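6-phosphogluconate dehydrogenase (PDB 5U5G) probably catalyses the NADP-dependent reduction of a 2-oxopropylphosphonate ketone to the corresponding alcohol during fosfomycin biosynthesis in pseudomonads. Local coordinates at residues A116-E128 with P166-E180. Numbering follows the deposited sequence.
Sequences ADYIECPVSGGVE and PGKAQRLKILNNLAE. With 7VD ((2-oxopropyl)phosphonic acid), chain F; NAP (NADP nicotinamide-adenine-dinucleotide phosphate), chain E.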
loop_
_atom_site.group_PDB
_atom_site.type_symbol
_atom_site.label_atom_id
_atom_site.label_comp_id
_atom_site.label_asym_id
_atom_site.label_seq_id
_atom_site.Cartn_x
_atom_site.Cartn_y
_atom_site.Cartn_z
ATOM N N ALA A 116 -13.977 36.341 7.526
ATOM C CA ALA A 116 -12.710 35.716 7.170
ATOM C C ALA A 116 -12.981 34.341 6.563
ATOM O O ALA A 116 -14.130 33.909 6.450
ATOM C CB ALA A 116 -11.792 35.625 8.395
ATOM N N ASP A 117 -11.912 33.650 6.161
ATOM C CA ASP A 117 -12.033 32.345 5.520
ATOM C C ASP A 117 -11.166 31.302 6.208
ATOM O O ASP A 117 -9.947 31.475 6.321
ATOM C CB ASP A 117 -11.649 32.399 4.045
ATOM C CG ASP A 117 -12.830 32.724 3.157
ATOM O OD1 ASP A 117 -13.603 31.791 2.825
ATOM O OD2 ASP A 117 -12.978 33.909 2.803
ATOM N N TYR A 118 -11.798 30.216 6.640
ATOM C CA TYR A 118 -11.097 29.002 7.038
ATOM C C TYR A 118 -10.883 28.135 5.801
ATOM O O TYR A 118 -11.830 27.882 5.049
ATOM C CB TYR A 118 -11.914 28.253 8.095
ATOM C CG TYR A 118 -11.233 27.056 8.748
ATOM C CD1 TYR A 118 -10.190 27.235 9.655
ATOM C CD2 TYR A 118 -11.671 25.754 8.494
ATOM C CE1 TYR A 118 -9.582 26.148 10.276
ATOM C CE2 TYR A 118 -11.069 24.659 9.102
ATOM C CZ TYR A 118 -10.022 24.864 9.991
ATOM O OH TYR A 118 -9.424 23.783 10.598
ATOM N N ILE A 119 -9.641 27.715 5.567
ATOM C CA ILE A 119 -9.328 26.711 4.551
ATOM C C ILE A 119 -8.885 25.449 5.280
ATOM O O ILE A 119 -7.861 25.442 5.979
ATOM C CB ILE A 119 -8.261 27.193 3.561
ATOM C CG1 ILE A 119 -8.784 28.376 2.728
ATOM C CG2 ILE A 119 -7.840 26.056 2.630
ATOM C CD1 ILE A 119 -10.001 28.052 1.860
ATOM N N GLU A 120 -9.681 24.397 5.139
ATOM C CA GLU A 120 -9.452 23.099 5.762
ATOM C C GLU A 120 -8.539 22.297 4.835
ATOM O O GLU A 120 -8.958 21.896 3.750
ATOM C CB GLU A 120 -10.811 22.434 5.990
ATOM C CG GLU A 120 -10.857 20.962 6.340
ATOM C CD GLU A 120 -12.292 20.408 6.279
ATOM O OE1 GLU A 120 -13.262 21.204 6.306
ATOM O OE2 GLU A 120 -12.452 19.178 6.182
ATOM N N CYS A 121 -7.276 22.093 5.235
ATOM C CA CYS A 121 -6.245 21.596 4.313
ATOM C C CYS A 121 -5.373 20.512 4.955
ATOM O O CYS A 121 -4.155 20.680 5.103
ATOM C CB CYS A 121 -5.387 22.765 3.819
ATOM S SG CYS A 121 -4.302 22.402 2.409
ATOM N N PRO A 122 -5.955 19.366 5.330
ATOM C CA PRO A 122 -5.114 18.262 5.816
ATOM C C PRO A 122 -4.192 17.785 4.701
ATOM O O PRO A 122 -4.487 17.951 3.514
ATOM C CB PRO A 122 -6.124 17.183 6.230
ATOM C CG PRO A 122 -7.388 17.500 5.443
ATOM C CD PRO A 122 -7.394 19.013 5.331
ATOM N N VAL A 123 -3.042 17.225 5.089
ATOM C CA VAL A 123 -2.002 16.863 4.133
ATOM C C VAL A 123 -1.520 15.440 4.384
ATOM O O VAL A 123 -1.749 14.856 5.444
ATOM C CB VAL A 123 -0.809 17.839 4.184
ATOM C CG1 VAL A 123 -1.246 19.247 3.772
ATOM C CG2 VAL A 123 -0.187 17.839 5.579
ATOM N N SER A 124 -0.833 14.884 3.387
ATOM C CA SER A 124 -0.249 13.557 3.517
ATOM C C SER A 124 1.063 13.513 2.745
ATOM O O SER A 124 1.195 14.125 1.681
ATOM C CB SER A 124 -1.208 12.477 3.011
ATOM O OG SER A 124 -0.714 11.184 3.272
ATOM N N GLY A 125 2.029 12.778 3.287
ATOM C CA GLY A 125 3.325 12.679 2.644
ATOM C C GLY A 125 4.463 12.743 3.639
ATOM O O GLY A 125 5.620 12.540 3.273
ATOM N N GLY A 126 4.144 13.019 4.901
ATOM C CA GLY A 126 5.134 13.026 5.964
ATOM C C GLY A 126 6.145 14.164 5.856
ATOM O O GLY A 126 6.127 14.983 4.938
ATOM N N VAL A 127 7.032 14.212 6.858
ATOM C CA VAL A 127 8.130 15.183 6.875
ATOM C C VAL A 127 8.924 15.117 5.574
ATOM O O VAL A 127 9.286 16.148 4.993
ATOM C CB VAL A 127 9.032 14.931 8.103
ATOM C CG1 VAL A 127 10.385 15.627 7.957
ATOM C CG2 VAL A 127 8.335 15.384 9.390
ATOM N N GLU A 128 9.188 13.898 5.091
ATOM C CA GLU A 128 9.929 13.705 3.848
ATOM C C GLU A 128 9.249 14.415 2.677
ATOM O O GLU A 128 9.891 15.173 1.941
ATOM C CB GLU A 128 10.075 12.203 3.589
ATOM C CG GLU A 128 10.695 11.814 2.270
ATOM C CD GLU A 128 10.655 10.301 2.043
ATOM O OE1 GLU A 128 9.748 9.628 2.591
ATOM O OE2 GLU A 128 11.539 9.784 1.322
ATOM N N PRO A 166 -17.494 21.810 3.630
ATOM C CA PRO A 166 -16.787 21.817 4.920
ATOM C C PRO A 166 -16.820 20.458 5.604
ATOM O O PRO A 166 -17.843 19.767 5.622
ATOM C CB PRO A 166 -17.552 22.864 5.736
ATOM C CG PRO A 166 -18.146 23.790 4.704
ATOM C CD PRO A 166 -18.475 22.905 3.518
ATOM N N GLY A 167 -15.685 20.080 6.185
ATOM C CA GLY A 167 -15.566 18.811 6.857
ATOM C C GLY A 167 -15.222 17.648 5.955
ATOM O O GLY A 167 -14.802 16.602 6.460
ATOM N N LYS A 168 -15.365 17.805 4.634
ATOM C CA LYS A 168 -15.151 16.676 3.728
ATOM C C LYS A 168 -13.675 16.310 3.636
ATOM O O LYS A 168 -13.331 15.124 3.573
ATOM C CB LYS A 168 -15.707 16.985 2.337
ATOM C CG LYS A 168 -15.571 15.810 1.360
ATOM C CD LYS A 168 -16.445 15.991 0.108
ATOM C CE LYS A 168 -16.365 14.767 -0.775
ATOM N NZ LYS A 168 -17.186 14.891 -1.997
ATOM N N ALA A 169 -12.790 17.311 3.609
ATOM C CA ALA A 169 -11.363 17.019 3.570
ATOM C C ALA A 169 -10.937 16.212 4.787
ATOM O O ALA A 169 -10.162 15.255 4.664
ATOM C CB ALA A 169 -10.554 18.316 3.467
ATOM N N GLN A 170 -11.441 16.566 5.976
ATOM C CA GLN A 170 -11.048 15.807 7.161
ATOM C C GLN A 170 -11.620 14.399 7.118
ATOM O O GLN A 170 -10.961 13.450 7.551
ATOM C CB GLN A 170 -11.481 16.510 8.450
ATOM C CG GLN A 170 -10.740 17.826 8.748
ATOM C CD GLN A 170 -9.246 17.637 8.994
ATOM O OE1 GLN A 170 -8.764 16.522 9.214
ATOM N NE2 GLN A 170 -8.513 18.728 8.969
ATOM N N ARG A 171 -12.844 14.246 6.607
ATOM C CA ARG A 171 -13.419 12.910 6.469
ATOM C C ARG A 171 -12.513 12.020 5.633
ATOM O O ARG A 171 -12.217 10.883 6.016
ATOM C CB ARG A 171 -14.815 12.998 5.844
ATOM C CG ARG A 171 -15.838 13.636 6.765
ATOM C CD ARG A 171 -17.224 13.808 6.133
ATOM N NE ARG A 171 -18.104 14.424 7.124
ATOM C CZ ARG A 171 -18.499 15.697 7.117
ATOM N NH1 ARG A 171 -18.151 16.518 6.132
ATOM N NH2 ARG A 171 -19.274 16.142 8.091
ATOM N N LEU A 172 -12.046 12.539 4.493
ATOM C CA LEU A 172 -11.187 11.771 3.596
ATOM C C LEU A 172 -9.814 11.500 4.212
ATOM O O LEU A 172 -9.259 10.400 4.060
ATOM C CB LEU A 172 -11.051 12.524 2.276
ATOM C CG LEU A 172 -12.344 12.513 1.455
ATOM C CD1 LEU A 172 -12.339 13.648 0.447
ATOM C CD2 LEU A 172 -12.484 11.157 0.767
ATOM N N LYS A 173 -9.242 12.496 4.890
ATOM C CA LYS A 173 -7.932 12.326 5.506
ATOM C C LYS A 173 -7.959 11.233 6.566
ATOM O O LYS A 173 -7.063 10.380 6.608
ATOM C CB LYS A 173 -7.465 13.661 6.117
ATOM C CG LYS A 173 -6.254 13.552 7.083
ATOM C CD LYS A 173 -4.942 13.236 6.327
ATOM C CE LYS A 173 -3.737 13.131 7.313
ATOM N NZ LYS A 173 -2.532 12.510 6.667
ATOM N N ILE A 174 -8.998 11.228 7.414
ATOM C CA ILE A 174 -9.088 10.253 8.503
ATOM C C ILE A 174 -9.199 8.831 7.947
ATOM O O ILE A 174 -8.572 7.891 8.453
ATOM C CB ILE A 174 -10.282 10.606 9.413
ATOM C CG1 ILE A 174 -10.040 11.934 10.148
ATOM C CG2 ILE A 174 -10.566 9.484 10.406
ATOM C CD1 ILE A 174 -11.309 12.525 10.755
ATOM N N LEU A 175 -10.002 8.655 6.904
ATOM C CA LEU A 175 -10.099 7.362 6.230
ATOM C C LEU A 175 -8.781 6.981 5.548
ATOM O O LEU A 175 -8.373 5.811 5.574
ATOM C CB LEU A 175 -11.234 7.423 5.213
ATOM C CG LEU A 175 -12.545 6.654 5.399
ATOM C CD1 LEU A 175 -12.796 6.130 6.792
ATOM C CD2 LEU A 175 -13.698 7.511 4.925
ATOM N N ASN A 176 -8.115 7.951 4.912
ATOM C CA ASN A 176 -6.790 7.698 4.356
ATOM C C ASN A 176 -5.849 7.138 5.417
ATOM O O ASN A 176 -5.134 6.152 5.178
ATOM C CB ASN A 176 -6.217 8.986 3.769
ATOM C CG ASN A 176 -4.774 8.837 3.367
ATOM O OD1 ASN A 176 -4.482 8.360 2.268
ATOM N ND2 ASN A 176 -3.853 9.246 4.252
ATOM N N ASN A 177 -5.873 7.737 6.612
ATOM C CA ASN A 177 -4.926 7.375 7.660
ATOM C C ASN A 177 -5.286 6.069 8.347
ATOM O O ASN A 177 -4.394 5.380 8.850
ATOM C CB ASN A 177 -4.825 8.505 8.678
ATOM C CG ASN A 177 -3.905 9.598 8.211
ATOM O OD1 ASN A 177 -3.832 9.885 7.009
ATOM N ND2 ASN A 177 -3.171 10.191 9.142
ATOM N N LEU A 178 -6.575 5.725 8.391
ATOM C CA LEU A 178 -6.967 4.383 8.806
ATOM C C LEU A 178 -6.331 3.332 7.908
ATOM O O LEU A 178 -5.891 2.279 8.387
ATOM C CB LEU A 178 -8.484 4.246 8.766
ATOM C CG LEU A 178 -9.239 3.467 9.843
ATOM C CD1 LEU A 178 -10.572 2.955 9.289
ATOM C CD2 LEU A 178 -8.457 2.372 10.535
ATOM N N ALA A 179 -6.303 3.586 6.594
ATOM C CA ALA A 179 -5.670 2.641 5.667
ATOM C C ALA A 179 -4.157 2.604 5.856
ATOM O O ALA A 179 -3.538 1.537 5.754
ATOM C CB ALA A 179 -6.020 3.003 4.221
ATOM N N GLU A 180 -3.545 3.766 6.124
ATOM C CA GLU A 180 -2.136 3.804 6.512
ATOM C C GLU A 180 -1.876 2.865 7.675
ATOM O O GLU A 180 -0.933 2.064 7.653
ATOM C CB GLU A 180 -1.739 5.224 6.931
ATOM C CG GLU A 180 -1.859 6.270 5.851
ATOM C CD GLU A 180 -1.364 7.634 6.309
ATOM O OE1 GLU A 180 -1.254 7.837 7.534
ATOM O OE2 GLU A 180 -1.096 8.499 5.437
HETATM P P1 7VD F . 1.092 10.887 6.504
HETATM C C1 7VD F . 1.268 10.963 8.308
HETATM O O2 7VD F . -0.338 10.832 6.018
HETATM O O3 7VD F . 1.823 12.018 5.820
HETATM O O4 7VD F . 1.791 9.577 6.232
HETATM C C6 7VD F . 0.008 11.213 9.097
HETATM O O7 7VD F . -0.876 11.957 8.672
HETATM C C8 7VD F . -0.089 10.497 10.417
HETATM P PA NAP E . 4.033 17.160 16.783
HETATM O O1A NAP E . 3.629 16.396 17.989
HETATM O O2A NAP E . 5.387 16.954 16.150
HETATM O O5B NAP E . 3.844 18.787 17.061
HETATM C C5B NAP E . 2.549 18.976 17.578
HETATM C C4B NAP E . 2.271 20.493 17.518
HETATM O O4B NAP E . 1.033 20.820 18.151
HETATM C C3B NAP E . 3.438 21.267 18.231
HETATM O O3B NAP E . 3.625 22.493 17.593
HETATM C C2B NAP E . 2.801 21.529 19.610
HETATM O O2B NAP E . 3.241 22.627 20.246
HETATM C C1B NAP E . 1.321 21.803 19.128
HETATM N N9A NAP E . 0.430 21.660 20.263
HETATM C C8A NAP E . -0.103 20.487 20.836
HETATM N N7A NAP E . -0.881 20.734 21.924
HETATM C C5A NAP E . -0.831 22.130 22.054
HETATM C C6A NAP E . -1.414 23.016 22.977
HETATM N N6A NAP E . -2.215 22.552 23.991
HETATM N N1A NAP E . -1.206 24.355 22.900
HETATM C C2A NAP E . -0.402 24.774 21.873
HETATM N N3A NAP E . 0.214 24.060 20.920
HETATM C C4A NAP E . -0.018 22.716 21.032
HETATM O O3 NAP E . 2.829 16.668 15.780
HETATM P PN NAP E . 3.212 16.655 14.226
HETATM O O1N NAP E . 3.829 17.916 13.761
HETATM O O2N NAP E . 3.628 15.291 13.722
HETATM O O5D NAP E . 1.626 16.723 13.501
HETATM C C5D NAP E . 1.111 17.979 13.517
HETATM C C4D NAP E . -0.158 17.935 12.686
HETATM O O4D NAP E . 0.152 17.494 11.338
HETATM C C3D NAP E . -1.148 16.858 13.298
HETATM O O3D NAP E . -2.458 17.329 13.160
HETATM C C2D NAP E . -0.912 15.643 12.429
HETATM O O2D NAP E . -2.042 14.819 12.302
HETATM C C1D NAP E . -0.634 16.342 11.058
HETATM N N1N NAP E . 0.140 15.491 10.176
HETATM C C2N NAP E . 1.401 14.962 10.560
HETATM C C3N NAP E . 2.121 14.228 9.641
HETATM C C7N NAP E . 3.440 13.693 9.990
HETATM O O7N NAP E . 4.137 13.069 9.187
HETATM N N7N NAP E . 3.967 13.932 11.246
HETATM C C4N NAP E . 1.626 14.002 8.237
HETATM C C5N NAP E . 0.308 14.577 7.965
HETATM C C6N NAP E . -0.371 15.253 8.891
HETATM P P2B NAP E . 4.774 22.386 21.248
HETATM O O1X NAP E . 5.766 22.331 20.128
HETATM O O2X NAP E . 4.789 23.643 22.123
HETATM O O3X NAP E . 4.423 21.085 21.928
HETATM O O HOH W 1 -8.390 21.805 8.793
#
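With CG anti to the backbone N (chi1 167°) and the chain extended beyond it, E120 delivers its carboxylate to the start of helix 168-180. E120 OE1 accepts G167 N at 2.7 Å through the oxygen's syn lone pair; E120 OE2 accepts Q170 N at 2.8 Å. Both oxygens serve amides at the helix N-terminus, whose partial positive charge probably stabilises the buried carboxylate; H108 also bonds OE1. Beyond the carboxylate, the ring of P122 rests on A169 CB, with CD 3.7 Å away, and against the aliphatic part of K173. The Q170 side chain passes obliquely over P122, its amide held by S97 and I99. Here a strand of the Rossmann-type coenzyme domain meets the long helix that begins the C-terminal domain, beside the substrate cleft, as in the 3-hydroxyisobutyrate dehydrogenase family. The bend of K173 at chi2 (71°) carries NZ to V123 O at 2.8 Å, to N177 OD1 and to the ketone oxygen O7 of 7VD at 2.7 Å. N177 ND2 also donates to O7, and N177 OD1 lies close to the amide plane of N176, whose ND2 donates to it. At the phosphonate, S124 OG donates to O2 and G125 N, in the following loop, to O3.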